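Local coordinates for uncharacterized protein (Danio rerio, PDB 5HBA), which is the globular C1q domain of the complement component C1qA chain and probably takes part in target recognition in innate immunity, at residues 61-70 and 101-112. Numbering follows the deposited sequence.
Sequences RLCLRLKSTS and GDKVWIEPFAGD
Phe-109, from segment 101-112, slots its ring between Arg-65 and Cys-63 of strand 62-68, which pairs antiparallel with strand 103-109 in the jelly-roll sandwich of the C1q domain. Over one face the Arg-65 guanidinium lies nearly flat, planes 16° apart, with CZ 3.7 Å from the ring centroid, a cation-pi stack that suits an arginine whose chain runs extended from CG to NE. Against the opposite face Cys-63 sets its CB 3.5 Å from the centroid, while its SG, in disulfide with Cys-79, sits obliquely to the ring. On the same side of the sheet as Phe-109, Lys-67 CB packs on the six-membered ring of Trp-105, and Thr-69 CG2 meets the indole edge at CZ3; chi1 of Trp-105, 71°, sets its CG between the backbone N and the carbonyl carbon and brings the indole across to Lys-67. Replacing this tryptophan by an alanine would probably leave Lys-67 CB and the Thr-69 methyl without their aromatic partner. On the inner face, Leu-66 CD1 fits between Val-104 and Ile-106, branched aliphatics suited to the sandwich core, where Phe-52 and Phe-54 of strand 48-59 also pack. Just past the end of strand 62-68, Thr-69 OG1 accepts a hydrogen bond from Lys-103 N at 2.8 Å.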
ATOM      1  N   ARG A  61       3.008 -19.458   4.648  1.00 35.92           N
ATOM      2  CA  ARG A  61       4.006 -18.394   4.765  1.00 34.77           C
ATOM      3  C   ARG A  61       4.321 -17.744   3.411  1.00 34.05           C
ATOM      4  O   ARG A  61       4.570 -18.439   2.420  1.00 32.64           O
ATOM      5  CB  ARG A  61       5.294 -18.943   5.392  1.00 38.96           C
ATOM      6  CG  ARG A  61       6.368 -17.881   5.640  1.00 40.41           C
ATOM      7  CD  ARG A  61       7.748 -18.360   5.202  1.00 42.00           C
ATOM      8  NE  ARG A  61       7.768 -18.672   3.780  1.00 41.38           N
ATOM      9  CZ  ARG A  61       8.203 -19.822   3.266  1.00 42.56           C
ATOM     10  NH1 ARG A  61       8.159 -20.015   1.951  1.00 42.56           N
ATOM     11  NH2 ARG A  61       8.682 -20.774   4.063  1.00 41.58           N
ATOM     12  N   LEU A  62       4.295 -16.413   3.375  1.00 27.24           N
ATOM     13  CA  LEU A  62       4.625 -15.665   2.163  1.00 31.71           C
ATOM     14  C   LEU A  62       5.649 -14.584   2.461  1.00 30.55           C
ATOM     15  O   LEU A  62       5.404 -13.683   3.272  1.00 25.37           O
ATOM     16  CB  LEU A  62       3.380 -15.037   1.516  1.00 28.37           C
ATOM     17  CG  LEU A  62       3.659 -14.164   0.276  1.00 32.07           C
ATOM     18  CD1 LEU A  62       4.447 -14.917  -0.802  1.00 25.12           C
ATOM     19  CD2 LEU A  62       2.365 -13.626  -0.310  1.00 28.92           C
ATOM     20  N   CYS A  63       6.801 -14.698   1.805  1.00 25.07           N
ATOM     21  CA  CYS A  63       7.854 -13.700   1.891  1.00 26.19           C
ATOM     22  C   CYS A  63       8.164 -13.178   0.486  1.00 26.73           C
ATOM     23  O   CYS A  63       8.367 -13.963  -0.449  1.00 23.99           O
ATOM     24  CB  CYS A  63       9.109 -14.315   2.500  1.00 28.20           C
ATOM     25  SG  CYS A  63       9.101 -14.389   4.306  1.00 32.86           S
ATOM     26  N   LEU A  64       8.184 -11.855   0.342  1.00 23.58           N
ATOM     27  CA  LEU A  64       8.535 -11.224  -0.920  1.00 20.53           C
ATOM     28  C   LEU A  64       9.555 -10.119  -0.708  1.00 25.29           C
ATOM     29  O   LEU A  64       9.523  -9.393   0.304  1.00 22.41           O
ATOM     30  CB  LEU A  64       7.286 -10.668  -1.611  1.00 25.11           C
ATOM     31  CG  LEU A  64       6.362 -11.698  -2.270  1.00 25.73           C
ATOM     32  CD1 LEU A  64       4.964 -11.164  -2.321  1.00 26.32           C
ATOM     33  CD2 LEU A  64       6.824 -12.014  -3.703  1.00 23.82           C
ATOM     34  N   ARG A  65      10.482 -10.001  -1.654  1.00 22.15           N
ATOM     35  CA  ARG A  65      11.430  -8.900  -1.632  1.00 21.86           C
ATOM     36  C   ARG A  65      11.096  -7.940  -2.753  1.00 24.40           C
ATOM     37  O   ARG A  65      10.751  -8.366  -3.857  1.00 23.67           O
ATOM     38  CB  ARG A  65      12.861  -9.412  -1.829  1.00 25.10           C
ATOM     39  CG  ARG A  65      13.445 -10.107  -0.634  1.00 26.89           C
ATOM     40  CD  ARG A  65      14.969 -10.270  -0.766  1.00 31.46           C
ATOM     41  NE  ARG A  65      15.505 -10.951   0.412  1.00 30.95           N
ATOM     42  CZ  ARG A  65      15.750 -12.256   0.468  1.00 30.26           C
ATOM     43  NH1 ARG A  65      15.534 -13.018  -0.594  1.00 27.25           N
ATOM     44  NH2 ARG A  65      16.222 -12.798   1.582  1.00 31.50           N
ATOM     45  N   LEU A  66      11.182  -6.644  -2.474  1.00 20.38           N
ATOM     46  CA  LEU A  66      11.194  -5.662  -3.557  1.00 21.66           C
ATOM     47  C   LEU A  66      12.658  -5.379  -3.868  1.00 24.92           C
ATOM     48  O   LEU A  66      13.428  -5.022  -2.967  1.00 24.22           O
ATOM     49  CB  LEU A  66      10.482  -4.372  -3.139  1.00 19.22           C
ATOM     50  CG  LEU A  66      10.513  -3.207  -4.129  1.00 23.57           C
ATOM     51  CD1 LEU A  66       9.585  -3.490  -5.346  1.00 23.91           C
ATOM     52  CD2 LEU A  66      10.098  -1.935  -3.410  1.00 24.93           C
ATOM     53  N   LYS A  67      13.051  -5.545  -5.127  1.00 23.78           N
ATOM     54  CA  LYS A  67      14.463  -5.443  -5.499  1.00 25.61           C
ATOM     55  C   LYS A  67      14.686  -4.474  -6.661  1.00 28.81           C
ATOM     56  O   LYS A  67      13.764  -4.203  -7.431  1.00 24.70           O
ATOM     57  CB  LYS A  67      15.026  -6.831  -5.864  1.00 27.07           C
ATOM     58  CG  LYS A  67      15.161  -7.810  -4.682  1.00 29.78           C
ATOM     59  CD  LYS A  67      15.898  -9.097  -5.080  1.00 34.37           C
ATOM     60  CE  LYS A  67      17.426  -8.971  -4.958  1.00 35.64           C
ATOM     61  NZ  LYS A  67      17.871  -8.909  -3.523  1.00 45.50           N
ATOM     62  N   SER A  68      15.909  -3.949  -6.783  1.00 25.20           N
ATOM     63  CA  SER A  68      16.284  -3.117  -7.936  1.00 25.72           C
ATOM     64  C   SER A  68      17.739  -3.353  -8.352  1.00 29.32           C
ATOM     65  O   SER A  68      18.554  -3.814  -7.546  1.00 28.25           O
ATOM     66  CB  SER A  68      16.138  -1.629  -7.608  1.00 28.97           C
ATOM     67  OG  SER A  68      17.189  -1.205  -6.749  1.00 34.43           O
ATOM     68  N   THR A  69      18.071  -3.019  -9.601  1.00 30.04           N
ATOM     69  CA  THR A  69      19.471  -3.016 -10.026  1.00 34.35           C
ATOM     70  C   THR A  69      20.051  -1.610  -9.983  1.00 33.89           C
ATOM     71  O   THR A  69      21.093  -1.352 -10.582  1.00 32.25           O
ATOM     72  CB  THR A  69      19.666  -3.560 -11.454  1.00 31.10           C
ATOM     73  OG1 THR A  69      18.804  -2.859 -12.361  1.00 31.63           O
ATOM     74  CG2 THR A  69      19.369  -5.052 -11.513  1.00 32.67           C
ATOM     75  N   SER A  70      19.372  -0.695  -9.296  1.00 29.97           N
ATOM     76  CA  SER A  70      19.904   0.656  -9.148  1.00 31.20           C
ATOM     77  C   SER A  70      21.116   0.626  -8.215  1.00 37.95           C
ATOM     78  O   SER A  70      21.382  -0.400  -7.581  1.00 37.68           O
ATOM     79  CB  SER A  70      18.821   1.624  -8.662  1.00 30.94           C
ATOM     80  OG  SER A  70      18.181   1.161  -7.477  1.00 41.38           O
ATOM     81  N   GLY A 101      17.576   2.569 -17.397  1.00 31.67           N
ATOM     82  CA  GLY A 101      18.039   1.193 -17.435  1.00 31.05           C
ATOM     83  C   GLY A 101      17.900   0.402 -16.136  1.00 31.02           C
ATOM     84  O   GLY A 101      17.947  -0.831 -16.170  1.00 31.38           O
ATOM     85  N   ASP A 102      17.748   1.082 -14.998  1.00 29.35           N
ATOM     86  CA  ASP A 102      17.551   0.373 -13.728  1.00 31.12           C
ATOM     87  C   ASP A 102      16.298  -0.499 -13.792  1.00 30.79           C
ATOM     88  O   ASP A 102      15.291  -0.115 -14.395  1.00 29.58           O
ATOM     89  CB  ASP A 102      17.420   1.345 -12.545  1.00 30.84           C
ATOM     90  CG  ASP A 102      18.714   2.051 -12.215  1.00 32.25           C
ATOM     91  OD1 ASP A 102      19.779   1.619 -12.716  1.00 31.64           O
ATOM     92  OD2 ASP A 102      18.664   3.039 -11.442  1.00 31.11           O
ATOM     93  N   LYS A 103      16.361  -1.674 -13.172  1.00 30.47           N
ATOM     94  CA  LYS A 103      15.218  -2.582 -13.176  1.00 29.80           C
ATOM     95  C   LYS A 103      14.639  -2.702 -11.769  1.00 27.37           C
ATOM     96  O   LYS A 103      15.378  -2.584 -10.790  1.00 26.90           O
ATOM     97  CB  LYS A 103      15.633  -3.955 -13.711  1.00 28.58           C
ATOM     98  CG  LYS A 103      16.042  -3.920 -15.186  1.00 33.69           C
ATOM     99  CD  LYS A 103      16.477  -5.284 -15.703  1.00 34.19           C
ATOM    100  CE  LYS A 103      16.890  -5.202 -17.172  1.00 43.22           C
ATOM    101  NZ  LYS A 103      15.735  -4.932 -18.102  1.00 45.01           N
ATOM    102  N   VAL A 104      13.323  -2.898 -11.670  1.00 26.88           N
ATOM    103  CA  VAL A 104      12.669  -3.095 -10.370  1.00 23.42           C
ATOM    104  C   VAL A 104      11.718  -4.277 -10.479  1.00 29.36           C
ATOM    105  O   VAL A 104      11.031  -4.446 -11.500  1.00 24.38           O
ATOM    106  CB  VAL A 104      11.914  -1.833  -9.897  1.00 25.67           C
ATOM    107  CG1 VAL A 104      11.273  -2.063  -8.523  1.00 23.33           C
ATOM    108  CG2 VAL A 104      12.865  -0.634  -9.827  1.00 25.23           C
ATOM    109  N   TRP A 105      11.690  -5.113  -9.445  1.00 25.33           N
ATOM    110  CA  TRP A 105      10.828  -6.283  -9.490  1.00 24.29           C
ATOM    111  C   TRP A 105      10.506  -6.786  -8.093  1.00 23.99           C
ATOM    112  O   TRP A 105      11.046  -6.285  -7.100  1.00 25.94           O
ATOM    113  CB  TRP A 105      11.471  -7.387 -10.343  1.00 23.96           C
ATOM    114  CG  TRP A 105      12.695  -8.067  -9.732  1.00 24.32           C
ATOM    115  CD1 TRP A 105      12.711  -9.274  -9.092  1.00 25.78           C
ATOM    116  CD2 TRP A 105      14.063  -7.609  -9.750  1.00 23.11           C
ATOM    117  NE1 TRP A 105      13.993  -9.588  -8.696  1.00 27.74           N
ATOM    118  CE2 TRP A 105      14.847  -8.580  -9.090  1.00 25.61           C
ATOM    119  CE3 TRP A 105      14.706  -6.469 -10.253  1.00 24.76           C
ATOM    120  CZ2 TRP A 105      16.225  -8.459  -8.913  1.00 28.19           C
ATOM    121  CZ3 TRP A 105      16.083  -6.341 -10.075  1.00 29.04           C
ATOM    122  CH2 TRP A 105      16.826  -7.334  -9.416  1.00 29.27           C
ATOM    123  N   ILE A 106       9.693  -7.811  -8.036  1.00 21.02           N
ATOM    124  CA  ILE A 106       9.467  -8.593  -6.867  1.00 23.52           C
ATOM    125  C   ILE A 106       9.788 -10.026  -7.108  1.00 21.35           C
ATOM    126  O   ILE A 106       9.699 -10.542  -8.154  1.00 25.34           O
ATOM    127  CB  ILE A 106       8.052  -8.446  -6.313  1.00 21.87           C
ATOM    128  CG1 ILE A 106       6.995  -8.914  -7.324  1.00 18.33           C
ATOM    129  CG2 ILE A 106       7.821  -7.020  -5.911  1.00 20.91           C
ATOM    130  CD1 ILE A 106       5.562  -8.817  -6.869  1.00 21.26           C
ATOM    131  N   GLU A 107      10.103 -10.652  -6.032  1.00 20.10           N
ATOM    132  CA  GLU A 107      10.772 -11.933  -5.871  1.00 24.23           C
ATOM    133  C   GLU A 107      10.328 -12.609  -4.568  1.00 22.05           C
ATOM    134  O   GLU A 107      10.339 -11.990  -3.489  1.00 25.35           O
ATOM    135  CB  GLU A 107      12.296 -11.735  -5.979  1.00 27.21           C
ATOM    136  CG  GLU A 107      13.148 -12.957  -5.907  1.00 32.40           C
ATOM    137  CD  GLU A 107      14.630 -12.621  -6.077  1.00 33.75           C
ATOM    138  OE1 GLU A 107      14.964 -11.418  -6.211  1.00 35.68           O
ATOM    139  OE2 GLU A 107      15.456 -13.553  -6.065  1.00 40.50           O
ATOM    140  N   PRO A 108       9.784 -13.797  -4.694  1.00 22.77           N
ATOM    141  CA  PRO A 108       9.463 -14.567  -3.492  1.00 22.11           C
ATOM    142  C   PRO A 108      10.706 -15.260  -2.948  1.00 22.73           C
ATOM    143  O   PRO A 108      11.641 -15.539  -3.712  1.00 22.88           O
ATOM    144  CB  PRO A 108       8.466 -15.625  -3.995  1.00 23.04           C
ATOM    145  CG  PRO A 108       8.175 -15.274  -5.447  1.00 22.88           C
ATOM    146  CD  PRO A 108       9.354 -14.486  -5.926  1.00 23.03           C
ATOM    147  N   PHE A 109      10.715 -15.514  -1.642  1.00 23.20           N
ATOM    148  CA  PHE A 109      11.730 -16.359  -1.016  1.00 28.70           C
ATOM    149  C   PHE A 109      11.116 -17.176   0.126  1.00 27.14           C
ATOM    150  O   PHE A 109       9.997 -16.898   0.563  1.00 26.41           O
ATOM    151  CB  PHE A 109      12.949 -15.547  -0.557  1.00 26.75           C
ATOM    152  CG  PHE A 109      12.677 -14.565   0.561  1.00 27.52           C
ATOM    153  CD1 PHE A 109      12.076 -13.337   0.302  1.00 25.87           C
ATOM    154  CD2 PHE A 109      13.095 -14.842   1.865  1.00 29.32           C
ATOM    155  CE1 PHE A 109      11.854 -12.422   1.334  1.00 26.28           C
ATOM    156  CE2 PHE A 109      12.890 -13.925   2.904  1.00 26.34           C
ATOM    157  CZ  PHE A 109      12.265 -12.718   2.640  1.00 27.50           C
ATOM    158  N   ALA A 110      11.814 -18.218   0.564  1.00 29.42           N
ATOM    159  CA  ALA A 110      11.358 -18.995   1.709  1.00 36.12           C
ATOM    160  C   ALA A 110      12.019 -18.431   2.966  1.00 34.92           C
ATOM    161  O   ALA A 110      13.180 -18.731   3.265  1.00 40.14           O
ATOM    162  CB  ALA A 110      11.684 -20.466   1.537  1.00 36.25           C
ATOM    163  N   GLY A 111      11.269 -17.599   3.682  1.00 36.03           N
ATOM    164  CA  GLY A 111      11.765 -16.903   4.858  1.00 33.48           C
ATOM    165  C   GLY A 111      12.200 -17.778   6.019  1.00 33.97           C
ATOM    166  O   GLY A 111      12.879 -17.304   6.925  1.00 35.74           O
ATOM    167  N   ASP A 112      11.797 -19.043   6.017  1.00 34.96           N
ATOM    168  CA  ASP A 112      12.292 -19.988   7.017  1.00 38.69           C
ATOM    169  C   ASP A 112      12.208 -21.418   6.469  1.00 37.88           C
ATOM    170  O   ASP A 112      11.902 -21.615   5.288  1.00 35.60           O
ATOM    171  CB  ASP A 112      11.547 -19.831   8.360  1.00 33.50           C
ATOM    172  CG  ASP A 112      10.056 -20.175   8.265  1.00 41.00           C
ATOM    173  OD1 ASP A 112       9.555 -20.421   7.145  1.00 39.00           O
ATOM    174  OD2 ASP A 112       9.374 -20.188   9.321  1.00 43.44           O
TER
HETATM  175  O   HOH W   1       7.432 -17.202   0.470  1.00 36.14           O
HETATM  176  O   HOH W   2      19.586  -2.661 -14.880  1.00 38.28           O